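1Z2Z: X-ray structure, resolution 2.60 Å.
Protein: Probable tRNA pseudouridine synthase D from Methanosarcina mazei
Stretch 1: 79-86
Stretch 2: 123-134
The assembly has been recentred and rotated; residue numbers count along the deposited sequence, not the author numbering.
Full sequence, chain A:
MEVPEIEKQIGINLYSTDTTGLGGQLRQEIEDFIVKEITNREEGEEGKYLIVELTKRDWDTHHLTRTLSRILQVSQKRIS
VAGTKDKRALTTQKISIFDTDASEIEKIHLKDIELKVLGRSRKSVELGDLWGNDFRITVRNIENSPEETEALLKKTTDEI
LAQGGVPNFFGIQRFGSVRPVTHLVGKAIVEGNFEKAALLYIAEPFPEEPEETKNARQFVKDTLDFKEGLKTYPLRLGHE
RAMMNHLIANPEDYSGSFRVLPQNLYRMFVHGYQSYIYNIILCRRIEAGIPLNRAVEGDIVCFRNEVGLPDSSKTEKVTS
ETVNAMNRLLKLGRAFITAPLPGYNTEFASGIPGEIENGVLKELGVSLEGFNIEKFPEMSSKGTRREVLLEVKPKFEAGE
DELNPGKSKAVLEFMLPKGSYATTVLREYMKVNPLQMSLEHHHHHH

Stretch 1 79-86: ISVAGTKD
Stretch 2 123-134: KSVELGDLWGND

Two hydrogen bonds fix the register of the two stretches. The shorter runs from S80 OG to V125 O at 2.5 Å, very short for such a pair; S80 holds chi1 at 68° (p) and its CA-to-CB bond points toward the second stretch, so a small hydroxyl reaches the carbonyl directly. The second joins backbones: G128 N donates to A82 O at 2.9 Å with an N-H...O angle of 158°, and the same carbonyl oxygen receives a CA-H...O contact from L127 CA at 3.3 Å. The register follows, with S80 CA 5.9 Å from V125 CA and A82 CA 4.1 Å from L127 CA.

The amide that meets A82 belongs to a type II beta turn, E126 to D129, closed by D129 N to E126 O at 2.9 Å. L127 (phi/psi -52/124) and G128 (113/-20) occupy its central positions; at G128 a CB would jam against the preceding carbonyl, hence glycine. S124 OG donates to E126 OE2 at 2.6 Å, tying down a side chain whose CA-to-CB bond points away from the first stretch.

Further along, K85 leaves its backbone (-83/155) sideways, but rotamer m, m, t, t brings its end to N133. K85 NZ to N133 OD1 is a weak hydrogen bond of 3.4 Å, supplemented by a water that accepts from K85 NZ at 3.3 Å and donates to N133 OD1 at 2.9 Å. K85 NZ also lies 3.4 Å from L130 CD1.

Packing centres on buried A82 (-83/-32), with 98 Å² covered by the second stretch. Its methyl fits between V125 and L130: A82 CB is 4.0 Å from V125 CG1 and 4.1 Å from L130 CB. V125 is t; L130 is p, t. L127 (m, t) brings CD2 within 3.6 Å of V81 O. Altogether 438 Å² is buried.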

# COMPACT_ATOMS: atom_id res chain seq x y z
N ILE A 79 11.24 9.97 20.45
CA ILE A 79 10.93 8.55 20.36
C ILE A 79 10.48 8.25 18.92
O ILE A 79 9.44 8.73 18.48
CB ILE A 79 9.83 8.12 21.43
CG1 ILE A 79 9.01 6.95 20.92
CG2 ILE A 79 8.96 9.30 21.84
CD1 ILE A 79 9.52 5.63 21.38
N SER A 80 11.30 7.49 18.18
CA SER A 80 10.95 7.17 16.80
C SER A 80 10.94 5.70 16.43
O SER A 80 11.63 4.87 17.02
CB SER A 80 11.78 7.97 15.76
OG SER A 80 13.16 7.63 15.71
N VAL A 81 10.12 5.41 15.43
CA VAL A 81 9.95 4.07 14.95
C VAL A 81 10.51 3.93 13.52
O VAL A 81 10.71 4.93 12.81
CB VAL A 81 8.45 3.72 14.99
CG1 VAL A 81 7.97 3.74 16.41
CG2 VAL A 81 7.65 4.75 14.19
N ALA A 82 10.79 2.69 13.13
CA ALA A 82 11.30 2.39 11.80
C ALA A 82 10.11 2.32 10.85
O ALA A 82 10.21 2.67 9.67
CB ALA A 82 12.03 1.07 11.83
N GLY A 83 8.97 1.88 11.38
CA GLY A 83 7.74 1.75 10.60
C GLY A 83 6.52 1.57 11.49
O GLY A 83 6.56 0.81 12.45
N THR A 84 5.42 2.24 11.19
CA THR A 84 4.25 2.10 12.04
C THR A 84 3.43 0.80 11.90
O THR A 84 2.80 0.56 10.89
CB THR A 84 3.32 3.29 11.85
OG1 THR A 84 4.00 4.48 12.25
CG2 THR A 84 2.07 3.13 12.70
N LYS A 85 3.44 -0.01 12.96
CA LYS A 85 2.70 -1.27 12.95
C LYS A 85 1.24 -1.05 13.30
O LYS A 85 0.88 -0.07 13.97
CB LYS A 85 3.33 -2.26 13.92
CG LYS A 85 4.84 -2.21 13.97
CD LYS A 85 5.49 -2.60 12.66
CE LYS A 85 6.98 -2.24 12.68
NZ LYS A 85 7.78 -2.88 11.57
N ASP A 86 0.39 -1.96 12.83
CA ASP A 86 -1.06 -1.92 13.06
C ASP A 86 -1.44 -1.90 14.54
O ASP A 86 -0.88 -2.65 15.35
CB ASP A 86 -1.74 -3.14 12.42
CG ASP A 86 -1.82 -3.06 10.90
OD1 ASP A 86 -1.82 -4.14 10.26
OD2 ASP A 86 -1.89 -1.93 10.35
N LYS A 123 23.01 6.89 16.74
CA LYS A 123 22.00 7.18 15.73
C LYS A 123 20.60 6.76 16.15
O LYS A 123 20.39 5.68 16.72
CB LYS A 123 22.37 6.51 14.39
CG LYS A 123 22.35 4.98 14.40
CD LYS A 123 23.37 4.37 13.42
CE LYS A 123 23.01 4.54 11.95
NZ LYS A 123 21.83 3.72 11.50
N SER A 124 19.64 7.63 15.87
CA SER A 124 18.26 7.38 16.19
C SER A 124 17.74 6.41 15.16
O SER A 124 18.38 6.19 14.13
CB SER A 124 17.46 8.65 16.06
OG SER A 124 17.53 9.08 14.71
N VAL A 125 16.55 5.87 15.42
CA VAL A 125 15.90 4.92 14.52
C VAL A 125 14.98 5.66 13.55
O VAL A 125 13.90 6.09 13.92
CB VAL A 125 15.12 3.88 15.35
CG1 VAL A 125 14.34 2.98 14.45
CG2 VAL A 125 16.10 3.05 16.17
N GLU A 126 15.41 5.82 12.31
CA GLU A 126 14.60 6.54 11.34
C GLU A 126 13.66 5.67 10.49
O GLU A 126 13.86 4.47 10.35
CB GLU A 126 15.53 7.36 10.42
CG GLU A 126 16.40 8.38 11.14
CD GLU A 126 15.60 9.52 11.75
OE1 GLU A 126 14.72 10.08 11.07
OE2 GLU A 126 15.85 9.87 12.93
N LEU A 127 12.60 6.27 9.96
CA LEU A 127 11.69 5.53 9.12
C LEU A 127 12.50 4.84 8.05
O LEU A 127 13.23 5.50 7.31
CB LEU A 127 10.72 6.46 8.43
CG LEU A 127 9.71 7.05 9.39
CD1 LEU A 127 8.92 8.07 8.63
CD2 LEU A 127 8.79 5.95 9.95
N GLY A 128 12.38 3.53 7.94
CA GLY A 128 13.15 2.85 6.92
C GLY A 128 14.21 1.95 7.50
O GLY A 128 14.66 1.04 6.81
N ASP A 129 14.61 2.16 8.75
CA ASP A 129 15.65 1.31 9.31
C ASP A 129 15.22 -0.12 9.61
O ASP A 129 15.51 -0.62 10.67
CB ASP A 129 16.21 1.89 10.60
CG ASP A 129 16.94 3.21 10.40
OD1 ASP A 129 16.70 3.87 9.35
OD2 ASP A 129 17.73 3.57 11.30
N LEU A 130 14.51 -0.78 8.70
CA LEU A 130 14.15 -2.17 8.96
C LEU A 130 14.16 -2.89 7.61
O LEU A 130 13.96 -2.27 6.57
CB LEU A 130 12.76 -2.30 9.59
CG LEU A 130 11.57 -2.30 8.62
CD1 LEU A 130 10.31 -2.72 9.34
CD2 LEU A 130 11.42 -0.93 7.99
N TRP A 131 14.40 -4.19 7.63
CA TRP A 131 14.41 -4.93 6.39
C TRP A 131 12.97 -5.21 6.03
O TRP A 131 12.39 -4.53 5.19
CB TRP A 131 15.17 -6.25 6.54
CG TRP A 131 15.08 -7.09 5.31
CD1 TRP A 131 14.07 -7.97 4.98
CD2 TRP A 131 15.96 -7.05 4.18
NE1 TRP A 131 14.27 -8.46 3.72
CE2 TRP A 131 15.42 -7.91 3.20
CE3 TRP A 131 17.14 -6.36 3.89
CZ2 TRP A 131 16.03 -8.11 1.95
CZ3 TRP A 131 17.75 -6.55 2.65
CH2 TRP A 131 17.19 -7.43 1.70
N GLY A 132 12.38 -6.21 6.68
CA GLY A 132 10.99 -6.53 6.41
C GLY A 132 10.14 -6.71 7.65
O GLY A 132 10.47 -6.22 8.74
N ASN A 133 9.04 -7.44 7.48
CA ASN A 133 8.09 -7.71 8.55
C ASN A 133 7.54 -9.15 8.46
O ASN A 133 6.95 -9.53 7.45
CB ASN A 133 6.92 -6.71 8.48
CG ASN A 133 7.23 -5.37 9.15
OD1 ASN A 133 6.73 -4.33 8.72
ND2 ASN A 133 8.02 -5.38 10.21
N ASP A 134 7.76 -9.94 9.50
CA ASP A 134 7.24 -11.31 9.56
C ASP A 134 5.77 -11.21 9.93
O ASP A 134 5.41 -10.45 10.84
CB ASP A 134 7.95 -12.11 10.63
CG ASP A 134 9.18 -12.77 10.12
OD1 ASP A 134 10.02 -13.22 10.94
OD2 ASP A 134 9.31 -12.84 8.88
O HOH W 1 6.59 -1.47 8.88